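Fructooligosaccharide ABC transporter substrate-binding protein FusA (Streptococcus pneumoniae, PDB 5G60) captures short- and long-chain fructooligosaccharides, preferring tetrasaccharides and larger, and serves as the solute-binding component of the FusABC-MsmK importer in the pneumococcus. Local coordinates at residues 254-259 / 273-278; 440-445 / 468-473. All coordinates share one frame; numbering follows the deposited sequence.

Contact 1 (254-259 / 273-278); sequences SYIAKG and NNVTGS. With FRU (beta-D-fructofuranose), chain E.
Asn274 ND2 donates to O4 of a bound fructose at 2.8 Å, a nearly straight bond with 166° at the hydrogen, while the backbone O of Asn274 meets the CG2 methyl of Ile256 at 3.7 Å: a binding loop can pack with its main chain and reach its ligand with a side chain. Asn274 OD1 accepts from the backbone N of Ala372. With both ends of the amide engaged, its rotation is fixed, and the same sugar is also bonded by Arg375.

The contact behind this group is largely apolar, methyls against helix backbone. Val275 carries it with two methyls that part around its CB: CG1, anti to the backbone N (chi1 -179°), faces the helix backbone at Gly259 CA, 3.8 Å away, and CG2 meets Ile256 CG2 at 3.9 Å. The bare CA of Gly259 makes room for Val275 CG1. The loop backbone also comes close, Val275 O lying 3.1 Å from Gly259 C. Thr276 lays its CG2 methyl 3.5 Å from Gly259 O and turns its hydroxyl to that of Tyr267. Tyr255 brings CD2 obliquely to Val275 CG1, its own hydroxyl being bonded to Phe268 O.

The loop thus leaves strand 264-269, folds back against helix 252-260, which precedes that strand, and presents Asn274 to the start of helix 371-378 before strand 282-284 begins.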
# COMPACT_ATOMS: atom_id res chain seq x y z
N SER A 254 2.03 -14.33 12.54
CA SER A 254 2.69 -14.33 13.85
C SER A 254 2.63 -12.92 14.47
O SER A 254 2.33 -12.74 15.64
CB SER A 254 4.13 -14.76 13.73
OG SER A 254 4.80 -14.38 14.95
N TYR A 255 2.88 -11.90 13.65
CA TYR A 255 2.78 -10.49 14.13
C TYR A 255 1.41 -10.19 14.73
O TYR A 255 1.30 -9.61 15.80
CB TYR A 255 3.03 -9.57 12.95
CG TYR A 255 3.35 -8.13 13.17
CD1 TYR A 255 4.57 -7.74 13.69
CD2 TYR A 255 2.46 -7.14 12.72
CE1 TYR A 255 4.89 -6.38 13.82
CE2 TYR A 255 2.76 -5.78 12.83
CZ TYR A 255 3.99 -5.39 13.37
OH TYR A 255 4.30 -4.06 13.40
N ILE A 256 0.35 -10.62 14.05
CA ILE A 256 -0.97 -10.32 14.60
C ILE A 256 -1.34 -11.24 15.81
O ILE A 256 -2.04 -10.80 16.69
CB ILE A 256 -2.08 -10.26 13.55
CG1 ILE A 256 -2.35 -11.62 12.90
CG2 ILE A 256 -1.81 -9.20 12.46
CD1 ILE A 256 -3.67 -11.65 12.16
N ALA A 257 -0.85 -12.47 15.87
CA ALA A 257 -1.02 -13.28 17.10
C ALA A 257 -0.47 -12.55 18.30
O ALA A 257 -1.17 -12.34 19.28
CB ALA A 257 -0.36 -14.63 16.94
N LYS A 258 0.77 -12.08 18.21
CA LYS A 258 1.33 -11.25 19.33
C LYS A 258 0.53 -9.97 19.61
O LYS A 258 0.29 -9.56 20.78
CB LYS A 258 2.75 -10.87 19.04
CG LYS A 258 3.70 -12.05 19.11
CD LYS A 258 4.59 -12.13 17.90
CE LYS A 258 5.95 -11.63 18.19
NZ LYS A 258 6.70 -11.68 16.93
N GLY A 259 0.17 -9.32 18.51
CA GLY A 259 -0.70 -8.17 18.55
C GLY A 259 -1.96 -8.39 19.33
O GLY A 259 -2.24 -7.67 20.27
N ASN A 273 -6.53 -1.67 14.43
CA ASN A 273 -7.68 -2.59 14.52
C ASN A 273 -7.42 -3.94 13.94
O ASN A 273 -7.98 -4.92 14.41
CB ASN A 273 -8.97 -1.94 13.93
CG ASN A 273 -9.51 -0.86 14.84
OD1 ASN A 273 -9.95 -1.16 15.93
ND2 ASN A 273 -9.35 0.38 14.46
N ASN A 274 -6.53 -4.00 12.95
CA ASN A 274 -6.12 -5.24 12.32
C ASN A 274 -5.12 -6.04 13.15
O ASN A 274 -4.93 -7.19 12.84
CB ASN A 274 -5.50 -4.94 10.95
CG ASN A 274 -6.51 -4.37 9.97
OD1 ASN A 274 -7.72 -4.72 10.01
ND2 ASN A 274 -6.04 -3.53 9.07
N VAL A 275 -4.44 -5.44 14.13
CA VAL A 275 -3.35 -6.13 14.83
C VAL A 275 -3.61 -6.19 16.36
O VAL A 275 -3.62 -7.25 16.94
CB VAL A 275 -1.96 -5.44 14.59
CG1 VAL A 275 -0.85 -6.20 15.32
CG2 VAL A 275 -1.62 -5.31 13.11
N THR A 276 -3.74 -5.04 17.02
CA THR A 276 -4.02 -5.04 18.45
C THR A 276 -5.56 -4.98 18.75
O THR A 276 -5.96 -5.09 19.89
CB THR A 276 -3.25 -3.92 19.19
OG1 THR A 276 -3.37 -2.68 18.47
CG2 THR A 276 -1.80 -4.29 19.35
N GLY A 277 -6.38 -4.82 17.72
CA GLY A 277 -7.84 -4.80 17.83
C GLY A 277 -8.45 -3.47 18.20
O GLY A 277 -7.82 -2.40 18.24
N SER A 278 -9.73 -3.54 18.49
CA SER A 278 -10.55 -2.38 18.59
C SER A 278 -10.71 -2.02 20.06
O SER A 278 -11.68 -2.38 20.71
CB SER A 278 -11.88 -2.66 17.89
OG SER A 278 -12.55 -1.44 17.75
C1 FRU E . -6.48 0.01 2.96
C2 FRU E . -6.59 -1.39 3.57
C3 FRU E . -7.56 -1.45 4.70
C4 FRU E . -6.99 -2.52 5.60
C5 FRU E . -5.49 -2.31 5.46
C6 FRU E . -4.78 -3.66 5.49
O1 FRU E . -7.66 0.47 2.31
O3 FRU E . -8.81 -1.83 4.14
O4 FRU E . -7.37 -2.35 6.94
O5 FRU E . -5.32 -1.70 4.18
O6 FRU E . -3.43 -3.50 5.04

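Contact 2 (440-445 / 468-473); sequences ADMNDY and KELEKY
Asp441 opens the interface by laying its CB methylene over the centre of the Tyr473 ring, 3.4 Å from the centroid and almost on the ring normal, a clear CH-pi contact. Its carboxylate continues over the same face, its plane 30° from that of the ring. From there OD2 takes a hydrogen from a water at 2.6 Å, and this water gives its other hydrogen to Tyr473 O at 2.7 Å. The opposite face of Tyr473 is met near its rim by the backbone O of Glu469, one turn earlier, so the phenol ring is sandwiched between the two helices' own atoms.

Met442 runs alongside Tyr473, the two side chains pointing contrary ways, with Met442 CG lying 4.1 Å from CD2 of that ring. Its SD lies against Leu470 CD2. Beyond the pair stand Leu475 and Tyr478 of helix 475-490, which the same methionine also touches.

Tyr445, one turn after Asp441, receives the edge of Tyr473 on one face: a T-shaped pair with centroids 5.4 Å apart and planes at 89°. Leu470 CD2 sits at the edge of the Tyr445 ring, 3.9 Å from Tyr445 CD2. At the far end, the Tyr445 hydroxyl runs against the aliphatic part of Glu469, its OH 3.2 Å from Glu469 CB.

Helices 429-456 and 459-472 form an antiparallel helical hairpin, their local axes 10.0 Å apart and 150° from parallel. What joins them here is aromatic and aliphatic contact, with a water-mediated bridge at the exposed Asp441; cohesion probably rests mainly on dispersion and weakly polar ring contacts. Glu469 contributes through its methylenes, while Asp441 adds its methylene, its stacked carboxylate and the water bridge.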
# COMPACT_ATOMS: atom_id res chain seq x y z
N ALA A 440 16.85 -4.16 -9.90
CA ALA A 440 17.11 -5.57 -9.67
C ALA A 440 18.31 -5.75 -8.72
O ALA A 440 18.27 -6.64 -7.92
CB ALA A 440 17.36 -6.30 -10.98
N ASP A 441 19.34 -4.88 -8.82
CA ASP A 441 20.42 -4.86 -7.87
C ASP A 441 20.10 -4.15 -6.55
O ASP A 441 20.34 -4.67 -5.47
CB ASP A 441 21.64 -4.19 -8.50
CG ASP A 441 22.30 -5.05 -9.59
OD1 ASP A 441 22.34 -6.30 -9.46
OD2 ASP A 441 22.84 -4.46 -10.54
N MET A 442 19.56 -2.94 -6.66
CA MET A 442 19.45 -2.05 -5.49
C MET A 442 18.49 -2.53 -4.43
O MET A 442 18.78 -2.44 -3.23
CB MET A 442 19.02 -0.62 -5.90
CG MET A 442 20.09 0.14 -6.61
SD MET A 442 19.85 1.92 -6.48
CE MET A 442 18.13 2.04 -7.03
N ASN A 443 17.33 -2.98 -4.89
CA ASN A 443 16.21 -3.11 -4.01
C ASN A 443 16.48 -4.01 -2.82
O ASN A 443 16.35 -3.57 -1.64
CB ASN A 443 14.95 -3.56 -4.79
CG ASN A 443 14.30 -2.42 -5.58
OD1 ASN A 443 14.83 -1.30 -5.72
ND2 ASN A 443 13.16 -2.70 -6.10
N ASP A 444 16.80 -5.27 -3.10
CA ASP A 444 17.07 -6.18 -1.99
C ASP A 444 18.38 -5.81 -1.28
O ASP A 444 18.44 -5.98 -0.07
CB ASP A 444 17.04 -7.64 -2.44
CG ASP A 444 15.60 -8.14 -2.71
OD1 ASP A 444 14.68 -7.79 -1.94
OD2 ASP A 444 15.38 -8.88 -3.70
N TYR A 445 19.39 -5.29 -2.01
CA TYR A 445 20.65 -4.85 -1.40
C TYR A 445 20.39 -3.82 -0.30
O TYR A 445 20.92 -3.95 0.79
CB TYR A 445 21.56 -4.27 -2.46
CG TYR A 445 22.92 -3.75 -1.96
CD1 TYR A 445 23.93 -4.62 -1.55
CD2 TYR A 445 23.19 -2.37 -1.96
CE1 TYR A 445 25.17 -4.15 -1.12
CE2 TYR A 445 24.42 -1.88 -1.56
CZ TYR A 445 25.39 -2.76 -1.14
OH TYR A 445 26.51 -2.21 -0.73
N LYS A 468 29.38 3.48 -2.68
CA LYS A 468 30.05 3.15 -3.95
C LYS A 468 29.33 2.01 -4.68
O LYS A 468 29.12 2.06 -5.90
CB LYS A 468 31.49 2.73 -3.71
CG LYS A 468 32.44 3.84 -3.26
CD LYS A 468 33.79 3.21 -2.91
CE LYS A 468 34.51 3.98 -1.82
NZ LYS A 468 34.75 5.35 -2.30
N GLU A 469 28.97 0.98 -3.94
CA GLU A 469 28.20 -0.15 -4.51
C GLU A 469 26.90 0.32 -5.21
O GLU A 469 26.58 -0.13 -6.33
CB GLU A 469 27.87 -1.15 -3.39
CG GLU A 469 27.51 -2.56 -3.82
CD GLU A 469 28.65 -3.25 -4.51
OE1 GLU A 469 29.83 -2.93 -4.22
OE2 GLU A 469 28.36 -4.11 -5.36
N LEU A 470 26.17 1.22 -4.55
CA LEU A 470 24.95 1.80 -5.13
C LEU A 470 25.29 2.57 -6.41
O LEU A 470 24.54 2.49 -7.39
CB LEU A 470 24.22 2.71 -4.12
CG LEU A 470 23.52 2.06 -2.89
CD1 LEU A 470 22.98 3.11 -1.92
CD2 LEU A 470 22.34 1.20 -3.30
N GLU A 471 26.43 3.30 -6.43
CA GLU A 471 26.83 3.94 -7.68
C GLU A 471 27.17 2.91 -8.78
O GLU A 471 26.77 3.12 -9.93
CB GLU A 471 27.95 4.96 -7.48
CG GLU A 471 27.53 6.13 -6.58
CD GLU A 471 26.41 7.01 -7.20
OE1 GLU A 471 26.20 6.89 -8.43
OE2 GLU A 471 25.73 7.79 -6.46
N LYS A 472 27.82 1.79 -8.43
CA LYS A 472 28.16 0.76 -9.44
C LYS A 472 26.89 0.19 -10.06
O LYS A 472 26.85 -0.04 -11.27
CB LYS A 472 29.03 -0.40 -8.90
CG LYS A 472 30.31 -0.08 -8.11
CD LYS A 472 31.22 1.01 -8.68
CE LYS A 472 30.73 2.47 -8.51
NZ LYS A 472 31.64 3.41 -7.79
N TYR A 473 25.86 -0.04 -9.25
CA TYR A 473 24.53 -0.43 -9.77
C TYR A 473 23.79 0.54 -10.66
O TYR A 473 22.79 0.19 -11.29
CB TYR A 473 23.60 -0.78 -8.61
CG TYR A 473 24.05 -1.91 -7.74
CD1 TYR A 473 24.88 -2.96 -8.22
CD2 TYR A 473 23.62 -1.97 -6.42
CE1 TYR A 473 25.27 -4.00 -7.40
CE2 TYR A 473 24.00 -3.02 -5.60
CZ TYR A 473 24.82 -4.02 -6.10
OH TYR A 473 25.18 -5.01 -5.23
O HOH W 1 22.52 -2.38 -12.06

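The two contacts differ in chemistry as they differ in place. Contact 1 is the buried one, a loop set against a short helix beside the four-stranded sheet that holds strand 264-269, and it brings a substrate-binding residue to the sugar. Contact 2 lies farther from the middle of the chain and is only partly buried, pairing two helices of the C-terminal helical region; its leucine lies near Phe220 and Asp223 of a calcium site. Small methyls and a glycine let backbones approach in contact 1, whereas rings fill the wider gap in contact 2. They share no element, and their nearest atoms are about 19 Å apart.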